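Local coordinates for protein anti-H(O) lectin 1 (Ulex europaeus, PDB 1JXN) that binds carbohydrate as a lectin specific for L-fucose, with manganese and calcium ions bound close to the sugar pocket, at residues A[75-80]-A[225-230]; A[84-89]-A[216-221]; A[120-125]-A[203-208]; A[143-148]-A[196-201]. All blocks are in the same frame, centred on the assembly; numbering follows the deposited sequence.

Contact 1 (A[75-80]-A[225-230]); sequences FMETSA and THEVLN
An antiparallel strand pair, F75 to E77 of strand 67-78 against T225 to E227 of strand 224-236, illustrates how alternation sorts side chains, with F75, E77, T225 and E227 on one face and M76 and H226 on the other. F75 and E227 form one hydrogen-bonded pair, with F75 N to E227 O at 3.1 Å and E227 N to F75 O at 3.2 Å; E77 and T225 form the next. Between them M76 and H226 make a non-hydrogen-bonded pair. These strands belong to the back sheet of the legume-lectin sandwich, and M76 and H226 face the interior, where H226 touches T218 of the front sheet. M76 SD meets the imidazole at its edge, 3.9 Å from H226 CD2, while N35 OD1 holds H226 ND1. On the other face, F75 CG sits between its own backbone N and carbonyl carbon (chi1 66°), which places the ring under the bent E227 chain. E227 CG lies over one ring face, a CH-pi contact 4.1 Å from the F75 centroid, and L229 CD1 reaches the ring edge at F75 CE1. Beside the ring, E77 OE1 comes within 2.9 Å of E227 OE1; two carboxylates so close may raise the proton affinity of one of them.

Contact 2 (A[84-89]-A[216-221]); sequences AATDGL and GSTYIG. Unlike the reference sequence in segment 216-221: S217 (reference Gly). With MFU (methyl alpha-L-fucopyranoside), chain E.
Two residues, D87 and G88, are set opposite the single S217 across an antiparallel strand pair, the classic form of beta bulge, in which S217 O accepts from D87 N at 2.8 Å and from G88 N at 3.1 Å, while S217 N returns a bond to G88 O. The peptide bond before D87 is cis, as is usual at this aspartate in legume lectins. Just ahead of the bulge, T218 OG1 donates to T86 O at 2.7 Å, approaching from well above the carbonyl plane; the threonine hydroxyl gets there by standing anti to its own backbone nitrogen (chi1 -171°). The side chains of T86, D87 and Y219 then line a sugar site. D87 OD2 accepts from O4 of methyl alpha-L-fucoside at 2.7 Å, and T86 CG2 touches the fucose methyl carbon C6 at 3.4 Å. Y219 lays one ring face against the sugar, with C5 3.7 Å above its plane near the rim, and I220 CG2 covers the centre of the opposite face. G105, N134 and E44 add further hydrogen bonds to the ligand. The chemistry is thus divided: a carboxylate reads the O4 hydroxyl, while a methyl group and an aromatic face receive the apolar C5 and C6 side of fucose.

Contact 3 (A[120-125]-A[203-208]); sequences QTVAVE and KEILPE. With MN (manganese (II) ion), chain F.
Q120 and V122 meet I205, L206 and P207 where the front sheet of the legume-lectin sandwich abuts the short helix 202-205, which lies on the connection from back-sheet strand 192-199 to front-sheet strand 209-219. The glutamine lies across the end of that helix. CG anti to the carbonyl carbon (chi1 -48°) and an extended chain carry the amide over the I205 carbonyl: Q120 NE2 donates to I205 O at 3.0 Å, from 37° out of the carbonyl plane, with an N-H...O angle of 151°. Q120 CA adds a CA-H...O contact to the same oxygen at 3.3 Å. Lower on the side chain, Q120 CB rests on P207 CD at 3.6 Å, the glutamine running obliquely across the proline ring. V122 works differently. Its side chain points between I205, in the last turn, and L206, just after it, and crosses each at about a right angle, V122 CG2 lying 3.6 Å from I205 CG2 and 3.8 Å from L206 CD2. Thus Q120 bonds the last helical carbonyl while the V122 methyl packs on the inner side, where L181 of the back sheet also touches V122. At the far end of segment 120-125, E125 joins D127 and D137 in a metal site: E125 OE1 binds manganese at 2.2 Å, and E125 OE2 accepts at 2.9 Å from one of the two waters on the ion.

Contact 4 (A[143-148]-A[196-201]); sequences IGIDVN and VTSIVD
I143, I145 and V147 of one sheet face V196 and S198 of strand 192-199 and V200 just beyond it, a compact example of how the two layers of a beta sandwich meet mainly through side chains. The strand segments run within 22° of parallel, with axes 7.2 Å apart at closest approach, and no backbone bonds link them. Packing is closest at the centre and at the I143 end. I145 CD1 presses on S198 CB at 3.4 Å, tighter than usual for two carbons, and also lies 3.8 Å from T197 O, a carbonyl that N154 ND2 engages. V196 CG1 is shared by two isoleucines: I143 CG2 touches it at 3.5 Å and I145 CG1 at 4.1 Å. That branch sits between the V196 backbone N and carbonyl carbon (chi1 61°), which turns it up toward both partners. The other end is looser. V147 and V200 reach toward each other tip to tip, their CG2 methyls 4.0 Å apart, and V147 is partly exposed. T197 and I199 leave the backbone on the side away from segment 143-148, and I199 is exposed. Around this layer contact, I205 of helix 202-205 touches both V147 and V200 and closes the loose end, strand 142-147 is bonded in its sheet between strands 122-127 and 154-157, and strand 192-199 flanks strand 180-187, whose L185 also packs on I143.

The four contacts nest like brackets along the chain: contact 4 closes the innermost loop, contact 3 encloses it, then contact 2, and contact 1 is outermost. In space they form two neighbouring pairs. Contacts 1 and 2 lie 10 Å apart between centres and touch through H226, which joins the back sheet to the bulge beside the fucose site. Contacts 3 and 4, also 10 Å apart, lie on the adjacent front-sheet strands 122-127 and 142-147, one each, which are hydrogen-bonded neighbours. The pairs are 21 to 26 Å apart, yet strand 88-94 lies next to strand 122-127, so one continuous front sheet runs from the sugar pocket past the manganese ligand to the helix-covered end.

Contact 1 (A[75-80]-A[225-230])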
loop_
_atom_site.group_PDB
_atom_site.type_symbol
_atom_site.label_atom_id
_atom_site.label_comp_id
_atom_site.label_asym_id
_atom_site.label_seq_id
_atom_site.Cartn_x
_atom_site.Cartn_y
_atom_site.Cartn_z
ATOM N N PHE A 75 9.889 5.225 -21.218
ATOM C CA PHE A 75 10.336 5.455 -22.587
ATOM C C PHE A 75 9.070 5.771 -23.364
ATOM O O PHE A 75 7.970 5.588 -22.844
ATOM C CB PHE A 75 11.155 4.273 -23.189
ATOM C CG PHE A 75 10.369 2.987 -23.385
ATOM C CD1 PHE A 75 10.298 2.031 -22.361
ATOM C CD2 PHE A 75 9.703 2.731 -24.591
ATOM C CE1 PHE A 75 9.577 0.841 -22.532
ATOM C CE2 PHE A 75 8.980 1.549 -24.777
ATOM C CZ PHE A 75 8.913 0.595 -23.744
ATOM N N MET A 76 9.214 6.330 -24.559
ATOM C CA MET A 76 8.056 6.693 -25.364
ATOM C C MET A 76 8.253 6.125 -26.744
ATOM O O MET A 76 9.368 5.898 -27.169
ATOM C CB MET A 76 7.922 8.215 -25.467
ATOM C CG MET A 76 8.105 8.980 -24.163
ATOM S SD MET A 76 7.913 10.745 -24.424
ATOM C CE MET A 76 9.472 11.169 -25.140
ATOM N N GLU A 77 7.162 5.871 -27.440
ATOM C CA GLU A 77 7.246 5.320 -28.777
ATOM C C GLU A 77 6.231 6.002 -29.664
ATOM O O GLU A 77 5.071 6.197 -29.270
ATOM C CB GLU A 77 6.968 3.808 -28.762
ATOM C CG GLU A 77 7.955 2.980 -27.951
ATOM C CD GLU A 77 7.531 1.534 -27.818
ATOM O OE1 GLU A 77 6.356 1.267 -27.443
ATOM O OE2 GLU A 77 8.384 0.664 -28.085
ATOM N N THR A 78 6.678 6.400 -30.850
ATOM C CA THR A 78 5.806 7.048 -31.816
ATOM C C THR A 78 6.169 6.518 -33.207
ATOM O O THR A 78 7.313 6.106 -33.454
ATOM C CB THR A 78 5.892 8.617 -31.709
ATOM O OG1 THR A 78 4.830 9.227 -32.455
ATOM C CG2 THR A 78 7.209 9.139 -32.217
ATOM N N SER A 79 5.179 6.461 -34.093
ATOM C CA SER A 79 5.402 5.962 -35.448
ATOM C C SER A 79 5.793 7.080 -36.405
ATOM O O SER A 79 6.708 6.935 -37.218
ATOM C CB SER A 79 4.136 5.276 -35.954
ATOM O OG SER A 79 3.025 6.148 -35.829
ATOM N N ALA A 80 5.091 8.199 -36.294
ATOM C CA ALA A 80 5.340 9.344 -37.154
ATOM C C ALA A 80 6.112 10.431 -36.409
ATOM O O ALA A 80 6.703 10.173 -35.368
ATOM C CB ALA A 80 4.003 9.885 -37.695
ATOM N N THR A 225 2.789 6.588 -27.421
ATOM C CA THR A 225 2.477 5.980 -26.134
ATOM C C THR A 225 3.594 6.270 -25.129
ATOM O O THR A 225 4.777 6.372 -25.498
ATOM C CB THR A 225 2.190 4.453 -26.221
ATOM O OG1 THR A 225 1.857 3.967 -24.915
ATOM C CG2 THR A 225 3.400 3.679 -26.752
ATOM N N HIS A 226 3.209 6.415 -23.865
ATOM C CA HIS A 226 4.143 6.726 -22.798
ATOM C C HIS A 226 4.054 5.595 -21.782
ATOM O O HIS A 226 2.986 5.353 -21.224
ATOM C CB HIS A 226 3.738 8.062 -22.172
ATOM C CG HIS A 226 3.412 9.120 -23.186
ATOM N ND1 HIS A 226 2.168 9.230 -23.769
ATOM C CD2 HIS A 226 4.178 10.079 -23.757
ATOM C CE1 HIS A 226 2.182 10.199 -24.665
ATOM N NE2 HIS A 226 3.392 10.732 -24.674
ATOM N N GLU A 227 5.168 4.910 -21.534
ATOM C CA GLU A 227 5.157 3.785 -20.605
ATOM C C GLU A 227 6.275 3.677 -19.568
ATOM O O GLU A 227 7.462 3.862 -19.873
ATOM C CB GLU A 227 5.015 2.468 -21.372
ATOM C CG GLU A 227 5.665 2.418 -22.754
ATOM C CD GLU A 227 4.751 1.802 -23.810
ATOM O OE1 GLU A 227 5.255 1.197 -24.779
ATOM O OE2 GLU A 227 3.516 1.940 -23.682
ATOM N N VAL A 228 5.867 3.347 -18.341
ATOM C CA VAL A 228 6.753 3.185 -17.187
ATOM C C VAL A 228 7.416 1.795 -17.162
ATOM O O VAL A 228 6.752 0.766 -17.306
ATOM C CB VAL A 228 5.970 3.436 -15.872
ATOM C CG1 VAL A 228 6.892 3.363 -14.663
ATOM C CG2 VAL A 228 5.268 4.786 -15.937
ATOM N N LEU A 229 8.726 1.790 -16.938
ATOM C CA LEU A 229 9.544 0.581 -16.916
ATOM C C LEU A 229 9.725 -0.040 -15.529
ATOM O O LEU A 229 10.008 -1.233 -15.398
ATOM C CB LEU A 229 10.905 0.886 -17.523
ATOM C CG LEU A 229 11.592 -0.288 -18.193
ATOM C CD1 LEU A 229 10.757 -0.724 -19.369
ATOM C CD2 LEU A 229 12.976 0.112 -18.632
ATOM N N ASN A 230 9.558 0.778 -14.499
ATOM C CA ASN A 230 9.689 0.338 -13.116
ATOM C C ASN A 230 9.280 1.516 -12.237
ATOM O O ASN A 230 8.949 2.581 -12.751
ATOM C CB ASN A 230 11.136 -0.076 -12.823
ATOM C CG ASN A 230 12.113 1.039 -13.084
ATOM O OD1 ASN A 230 12.703 1.118 -14.147
ATOM N ND2 ASN A 230 12.264 1.933 -12.108
#

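Contact 2 (A[84-89]-A[216-221])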
loop_
_atom_site.group_PDB
_atom_site.type_symbol
_atom_site.label_atom_id
_atom_site.label_comp_id
_atom_site.label_asym_id
_atom_site.label_seq_id
_atom_site.Cartn_x
_atom_site.Cartn_y
_atom_site.Cartn_z
ATOM N N ALA A 84 6.883 16.432 -33.283
ATOM C CA ALA A 84 5.506 16.903 -33.266
ATOM C C ALA A 84 4.567 16.022 -32.441
ATOM O O ALA A 84 3.354 16.286 -32.389
ATOM C CB ALA A 84 4.986 17.036 -34.691
ATOM N N ALA A 85 5.116 15.006 -31.775
ATOM C CA ALA A 85 4.307 14.096 -30.962
ATOM C C ALA A 85 3.831 14.702 -29.623
ATOM O O ALA A 85 4.549 15.464 -28.972
ATOM C CB ALA A 85 5.061 12.815 -30.730
ATOM N N THR A 86 2.595 14.372 -29.250
ATOM C CA THR A 86 1.953 14.844 -28.016
ATOM C C THR A 86 1.695 13.645 -27.071
ATOM O O THR A 86 1.759 12.487 -27.517
ATOM C CB THR A 86 0.572 15.465 -28.358
ATOM O OG1 THR A 86 -0.349 14.446 -28.791
ATOM C CG2 THR A 86 0.725 16.498 -29.440
ATOM N N ASP A 87 1.500 13.860 -25.763
ATOM C CA ASP A 87 1.486 15.142 -25.055
ATOM C C ASP A 87 2.421 14.952 -23.871
ATOM O O ASP A 87 2.866 15.931 -23.269
ATOM C CB ASP A 87 0.120 15.429 -24.488
ATOM C CG ASP A 87 -0.781 16.055 -25.480
ATOM O OD1 ASP A 87 -1.541 15.318 -26.139
ATOM O OD2 ASP A 87 -0.741 17.301 -25.599
ATOM N N GLY A 88 2.608 13.688 -23.475
ATOM C CA GLY A 88 3.508 13.372 -22.381
ATOM C C GLY A 88 2.939 12.554 -21.237
ATOM O O GLY A 88 1.851 11.979 -21.337
ATOM N N LEU A 89 3.678 12.527 -20.134
ATOM C CA LEU A 89 3.272 11.782 -18.944
ATOM C C LEU A 89 3.401 12.660 -17.710
ATOM O O LEU A 89 3.854 13.806 -17.786
ATOM C CB LEU A 89 4.109 10.515 -18.766
ATOM C CG LEU A 89 5.601 10.724 -18.559
ATOM C CD1 LEU A 89 6.212 9.495 -17.909
ATOM C CD2 LEU A 89 6.266 11.031 -19.888
ATOM N N GLY A 216 -0.734 9.533 -18.554
ATOM C CA GLY A 216 -0.116 9.701 -19.862
ATOM C C GLY A 216 -1.140 9.945 -20.954
ATOM O O GLY A 216 -2.136 9.221 -21.034
ATOM N N SER A 217 -0.893 10.942 -21.808
ATOM C CA SER A 217 -1.821 11.299 -22.889
ATOM C C SER A 217 -1.162 11.716 -24.203
ATOM O O SER A 217 -0.009 12.132 -24.229
ATOM C CB SER A 217 -2.746 12.412 -22.424
ATOM O OG SER A 217 -2.053 13.308 -21.584
ATOM N N THR A 218 -1.921 11.620 -25.287
ATOM C CA THR A 218 -1.453 11.953 -26.629
ATOM C C THR A 218 -2.628 12.562 -27.399
ATOM O O THR A 218 -3.659 12.877 -26.807
ATOM C CB THR A 218 -0.929 10.681 -27.352
ATOM O OG1 THR A 218 -0.284 11.049 -28.569
ATOM C CG2 THR A 218 -2.063 9.729 -27.672
ATOM N N TYR A 219 -2.512 12.713 -28.710
ATOM C CA TYR A 219 -3.604 13.328 -29.462
ATOM C C TYR A 219 -3.713 12.773 -30.880
ATOM O O TYR A 219 -2.709 12.417 -31.492
ATOM C CB TYR A 219 -3.363 14.842 -29.514
ATOM C CG TYR A 219 -4.435 15.654 -30.208
ATOM C CD1 TYR A 219 -4.136 16.402 -31.347
ATOM C CD2 TYR A 219 -5.727 15.713 -29.703
ATOM C CE1 TYR A 219 -5.088 17.198 -31.956
ATOM C CE2 TYR A 219 -6.690 16.501 -30.295
ATOM C CZ TYR A 219 -6.365 17.247 -31.424
ATOM O OH TYR A 219 -7.315 18.082 -31.989
ATOM N N ILE A 220 -4.937 12.722 -31.400
ATOM C CA ILE A 220 -5.188 12.212 -32.746
ATOM C C ILE A 220 -4.245 12.902 -33.710
ATOM O O ILE A 220 -4.078 14.124 -33.659
ATOM C CB ILE A 220 -6.648 12.461 -33.209
ATOM C CG1 ILE A 220 -6.850 11.961 -34.640
ATOM C CG2 ILE A 220 -6.987 13.942 -33.146
ATOM C CD1 ILE A 220 -6.887 10.444 -34.773
ATOM N N GLY A 221 -3.587 12.109 -34.550
ATOM C CA GLY A 221 -2.655 12.665 -35.517
ATOM C C GLY A 221 -1.239 12.714 -34.994
ATOM O O GLY A 221 -0.301 12.370 -35.708
HETATM C C1 MFU E . -4.821 20.905 -28.267
HETATM C C2 MFU E . -5.202 20.470 -26.832
HETATM C C3 MFU E . -5.190 18.925 -26.795
HETATM C C4 MFU E . -3.779 18.421 -27.184
HETATM C C5 MFU E . -3.427 18.910 -28.591
HETATM C C6 MFU E . -2.012 18.426 -28.996
HETATM O O1 MFU E . -5.859 20.424 -29.204
HETATM O O2 MFU E . -6.486 21.006 -26.480
HETATM O O3 MFU E . -5.540 18.474 -25.498
HETATM O O4 MFU E . -2.817 18.911 -26.255
HETATM O O5 MFU E . -3.495 20.353 -28.642
HETATM C CM MFU E . -7.224 20.831 -29.469
#

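Contact 3 (A[120-125]-A[203-208])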
loop_
_atom_site.group_PDB
_atom_site.type_symbol
_atom_site.label_atom_id
_atom_site.label_comp_id
_atom_site.label_asym_id
_atom_site.label_seq_id
_atom_site.Cartn_x
_atom_site.Cartn_y
_atom_site.Cartn_z
ATOM N N GLN A 120 -6.189 20.036 -5.741
ATOM C CA GLN A 120 -5.280 19.527 -4.703
ATOM C C GLN A 120 -4.345 18.540 -5.353
ATOM O O GLN A 120 -4.166 17.420 -4.874
ATOM C CB GLN A 120 -6.061 18.890 -3.561
ATOM C CG GLN A 120 -7.186 19.774 -3.085
ATOM C CD GLN A 120 -7.570 19.509 -1.657
ATOM O OE1 GLN A 120 -8.532 18.801 -1.393
ATOM N NE2 GLN A 120 -6.815 20.075 -0.721
ATOM N N THR A 121 -3.779 18.985 -6.476
ATOM C CA THR A 121 -2.875 18.200 -7.302
ATOM C C THR A 121 -1.488 18.824 -7.415
ATOM O O THR A 121 -1.324 20.039 -7.438
ATOM C CB THR A 121 -3.478 18.023 -8.735
ATOM O OG1 THR A 121 -4.739 17.354 -8.644
ATOM C CG2 THR A 121 -2.565 17.185 -9.639
ATOM N N VAL A 122 -0.484 17.969 -7.400
ATOM C CA VAL A 122 0.884 18.401 -7.540
ATOM C C VAL A 122 1.497 17.328 -8.412
ATOM O O VAL A 122 1.646 16.166 -8.008
ATOM C CB VAL A 122 1.606 18.495 -6.208
ATOM C CG1 VAL A 122 3.007 19.026 -6.432
ATOM C CG2 VAL A 122 0.833 19.387 -5.259
ATOM N N ALA A 123 1.791 17.715 -9.643
ATOM C CA ALA A 123 2.337 16.797 -10.604
ATOM C C ALA A 123 3.621 17.309 -11.203
ATOM O O ALA A 123 3.816 18.512 -11.342
ATOM C CB ALA A 123 1.312 16.561 -11.689
ATOM N N VAL A 124 4.517 16.384 -11.508
ATOM C CA VAL A 124 5.779 16.700 -12.149
ATOM C C VAL A 124 5.570 16.221 -13.584
ATOM O O VAL A 124 5.613 15.018 -13.856
ATOM C CB VAL A 124 6.960 15.936 -11.496
ATOM C CG1 VAL A 124 8.228 16.170 -12.274
ATOM C CG2 VAL A 124 7.147 16.382 -10.067
ATOM N N GLU A 125 5.265 17.150 -14.484
ATOM C CA GLU A 125 5.024 16.805 -15.875
ATOM C C GLU A 125 6.261 16.740 -16.753
ATOM O O GLU A 125 7.295 17.342 -16.470
ATOM C CB GLU A 125 4.016 17.766 -16.501
ATOM C CG GLU A 125 4.491 19.206 -16.560
ATOM C CD GLU A 125 3.746 20.037 -17.573
ATOM O OE1 GLU A 125 4.399 20.536 -18.503
ATOM O OE2 GLU A 125 2.520 20.205 -17.448
ATOM N N LYS A 203 1.071 20.965 2.333
ATOM C CA LYS A 203 0.112 21.028 3.422
ATOM C C LYS A 203 -1.081 21.934 3.086
ATOM O O LYS A 203 -2.214 21.673 3.504
ATOM C CB LYS A 203 0.807 21.511 4.669
ATOM C CG LYS A 203 -0.025 21.423 5.904
ATOM C CD LYS A 203 0.892 21.474 7.116
ATOM C CE LYS A 203 0.108 21.506 8.414
ATOM N NZ LYS A 203 -0.730 22.738 8.538
ATOM N N GLU A 204 -0.809 22.994 2.322
ATOM C CA GLU A 204 -1.821 23.965 1.883
ATOM C C GLU A 204 -2.516 23.465 0.634
ATOM O O GLU A 204 -3.706 23.707 0.429
ATOM C CB GLU A 204 -1.162 25.317 1.531
ATOM C CG GLU A 204 -0.593 26.122 2.707
ATOM C CD GLU A 204 0.359 27.238 2.253
ATOM O OE1 GLU A 204 1.524 27.252 2.706
ATOM O OE2 GLU A 204 -0.057 28.101 1.438
ATOM N N ILE A 205 -1.749 22.781 -0.205
ATOM C CA ILE A 205 -2.245 22.271 -1.475
ATOM C C ILE A 205 -3.034 20.955 -1.419
ATOM O O ILE A 205 -4.172 20.888 -1.873
ATOM C CB ILE A 205 -1.060 22.072 -2.471
ATOM C CG1 ILE A 205 -0.135 23.305 -2.490
ATOM C CG2 ILE A 205 -1.588 21.735 -3.866
ATOM C CD1 ILE A 205 -0.697 24.560 -3.166
ATOM N N LEU A 206 -2.407 19.912 -0.878
ATOM C CA LEU A 206 -2.988 18.571 -0.830
ATOM C C LEU A 206 -3.788 18.211 0.398
ATOM O O LEU A 206 -3.657 18.842 1.442
ATOM C CB LEU A 206 -1.882 17.515 -0.952
ATOM C CG LEU A 206 -0.923 17.499 -2.135
ATOM C CD1 LEU A 206 0.149 16.453 -1.907
ATOM C CD2 LEU A 206 -1.684 17.227 -3.399
ATOM N N PRO A 207 -4.655 17.188 0.273
ATOM C CA PRO A 207 -5.477 16.718 1.391
ATOM C C PRO A 207 -4.592 15.820 2.265
ATOM O O PRO A 207 -3.459 15.493 1.881
ATOM C CB PRO A 207 -6.590 15.936 0.688
ATOM C CG PRO A 207 -5.930 15.403 -0.519
ATOM C CD PRO A 207 -5.115 16.588 -0.995
ATOM N N GLU A 208 -5.104 15.442 3.437
ATOM C CA GLU A 208 -4.365 14.594 4.379
ATOM C C GLU A 208 -3.811 13.310 3.774
ATOM O O GLU A 208 -2.680 12.915 4.067
ATOM C CB GLU A 208 -5.233 14.253 5.591
ATOM C CG GLU A 208 -5.585 15.458 6.448
ATOM C CD GLU A 208 -5.667 15.098 7.910
ATOM O OE1 GLU A 208 -4.655 14.596 8.449
ATOM O OE2 GLU A 208 -6.739 15.301 8.520
HETATM MN MN MN F . 3.295 21.976 -19.781
HETATM O O HOH W 1 1.131 21.882 -19.334
HETATM O O HOH W 2 4.148 23.422 -18.392
#

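Contact 4 (A[143-148]-A[196-201])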
loop_
_atom_site.group_PDB
_atom_site.type_symbol
_atom_site.label_atom_id
_atom_site.label_comp_id
_atom_site.label_asym_id
_atom_site.label_seq_id
_atom_site.Cartn_x
_atom_site.Cartn_y
_atom_site.Cartn_z
ATOM N N ILE A 143 9.750 20.013 -19.055
ATOM C CA ILE A 143 9.417 19.364 -17.795
ATOM C C ILE A 143 8.922 20.469 -16.854
ATOM O O ILE A 143 9.477 21.557 -16.837
ATOM C CB ILE A 143 10.663 18.665 -17.230
ATOM C CG1 ILE A 143 10.930 17.404 -18.049
ATOM C CG2 ILE A 143 10.514 18.376 -15.733
ATOM C CD1 ILE A 143 12.246 16.753 -17.746
ATOM N N GLY A 144 7.862 20.215 -16.104
ATOM C CA GLY A 144 7.366 21.236 -15.211
ATOM C C GLY A 144 6.656 20.717 -13.973
ATOM O O GLY A 144 6.299 19.542 -13.880
ATOM N N ILE A 145 6.486 21.603 -13.000
ATOM C CA ILE A 145 5.798 21.280 -11.764
ATOM C C ILE A 145 4.433 21.960 -11.835
ATOM O O ILE A 145 4.352 23.185 -11.951
ATOM C CB ILE A 145 6.615 21.773 -10.572
ATOM C CG1 ILE A 145 7.858 20.887 -10.419
ATOM C CG2 ILE A 145 5.756 21.809 -9.324
ATOM C CD1 ILE A 145 8.915 21.409 -9.464
ATOM N N ASP A 146 3.369 21.157 -11.840
ATOM C CA ASP A 146 2.002 21.661 -11.932
ATOM C C ASP A 146 1.319 21.711 -10.576
ATOM O O ASP A 146 1.133 20.681 -9.941
ATOM C CB ASP A 146 1.153 20.769 -12.838
ATOM C CG ASP A 146 1.694 20.653 -14.257
ATOM O OD1 ASP A 146 2.800 21.146 -14.549
ATOM O OD2 ASP A 146 0.985 20.030 -15.080
ATOM N N VAL A 147 0.890 22.891 -10.153
ATOM C CA VAL A 147 0.218 23.010 -8.872
ATOM C C VAL A 147 -1.199 23.519 -9.109
ATOM O O VAL A 147 -1.402 24.689 -9.428
ATOM C CB VAL A 147 0.968 23.965 -7.907
ATOM C CG1 VAL A 147 0.379 23.875 -6.525
ATOM C CG2 VAL A 147 2.456 23.659 -7.885
ATOM N N ASN A 148 -2.176 22.624 -8.991
ATOM C CA ASN A 148 -3.586 22.974 -9.178
ATOM C C ASN A 148 -3.862 23.611 -10.525
ATOM O O ASN A 148 -4.844 24.330 -10.681
ATOM C CB ASN A 148 -4.066 23.904 -8.058
ATOM C CG ASN A 148 -4.127 23.214 -6.724
ATOM O OD1 ASN A 148 -4.428 22.027 -6.645
ATOM N ND2 ASN A 148 -3.815 23.948 -5.663
ATOM N N VAL A 196 14.035 20.402 -12.677
ATOM C CA VAL A 196 13.203 21.538 -12.340
ATOM C C VAL A 196 12.941 21.449 -10.840
ATOM O O VAL A 196 12.547 20.406 -10.332
ATOM C CB VAL A 196 11.880 21.528 -13.141
ATOM C CG1 VAL A 196 11.068 20.289 -12.843
ATOM C CG2 VAL A 196 11.076 22.781 -12.849
ATOM N N THR A 197 13.238 22.531 -10.132
ATOM C CA THR A 197 13.053 22.620 -8.692
ATOM C C THR A 197 11.897 23.565 -8.393
ATOM O O THR A 197 11.408 24.237 -9.290
ATOM C CB THR A 197 14.334 23.154 -8.057
ATOM O OG1 THR A 197 15.390 22.216 -8.303
ATOM C CG2 THR A 197 14.177 23.359 -6.562
ATOM N N SER A 198 11.395 23.553 -7.167
ATOM C CA SER A 198 10.316 24.460 -6.794
ATOM C C SER A 198 9.977 24.323 -5.333
ATOM O O SER A 198 10.220 23.292 -4.738
ATOM C CB SER A 198 9.067 24.216 -7.631
ATOM O OG SER A 198 8.186 25.323 -7.561
ATOM N N ILE A 199 9.456 25.383 -4.733
ATOM C CA ILE A 199 9.083 25.317 -3.327
ATOM C C ILE A 199 7.568 25.440 -3.213
ATOM O O ILE A 199 7.003 26.504 -3.460
ATOM C CB ILE A 199 9.803 26.391 -2.479
ATOM C CG1 ILE A 199 11.315 26.137 -2.449
ATOM C CG2 ILE A 199 9.281 26.375 -1.051
ATOM C CD1 ILE A 199 12.066 26.565 -3.698
ATOM N N VAL A 200 6.927 24.321 -2.880
ATOM C CA VAL A 200 5.471 24.233 -2.741
ATOM C C VAL A 200 5.126 23.607 -1.384
ATOM O O VAL A 200 5.669 22.562 -1.018
ATOM C CB VAL A 200 4.844 23.317 -3.828
ATOM C CG1 VAL A 200 3.338 23.434 -3.795
ATOM C CG2 VAL A 200 5.381 23.643 -5.207
ATOM N N ASP A 201 4.200 24.227 -0.659
ATOM C CA ASP A 201 3.780 23.711 0.639
ATOM C C ASP A 201 2.583 22.777 0.435
ATOM O O ASP A 201 1.434 23.219 0.404
ATOM C CB ASP A 201 3.380 24.860 1.550
ATOM C CG ASP A 201 3.344 24.459 3.006
ATOM O OD1 ASP A 201 3.107 25.353 3.844
ATOM O OD2 ASP A 201 3.573 23.266 3.313
#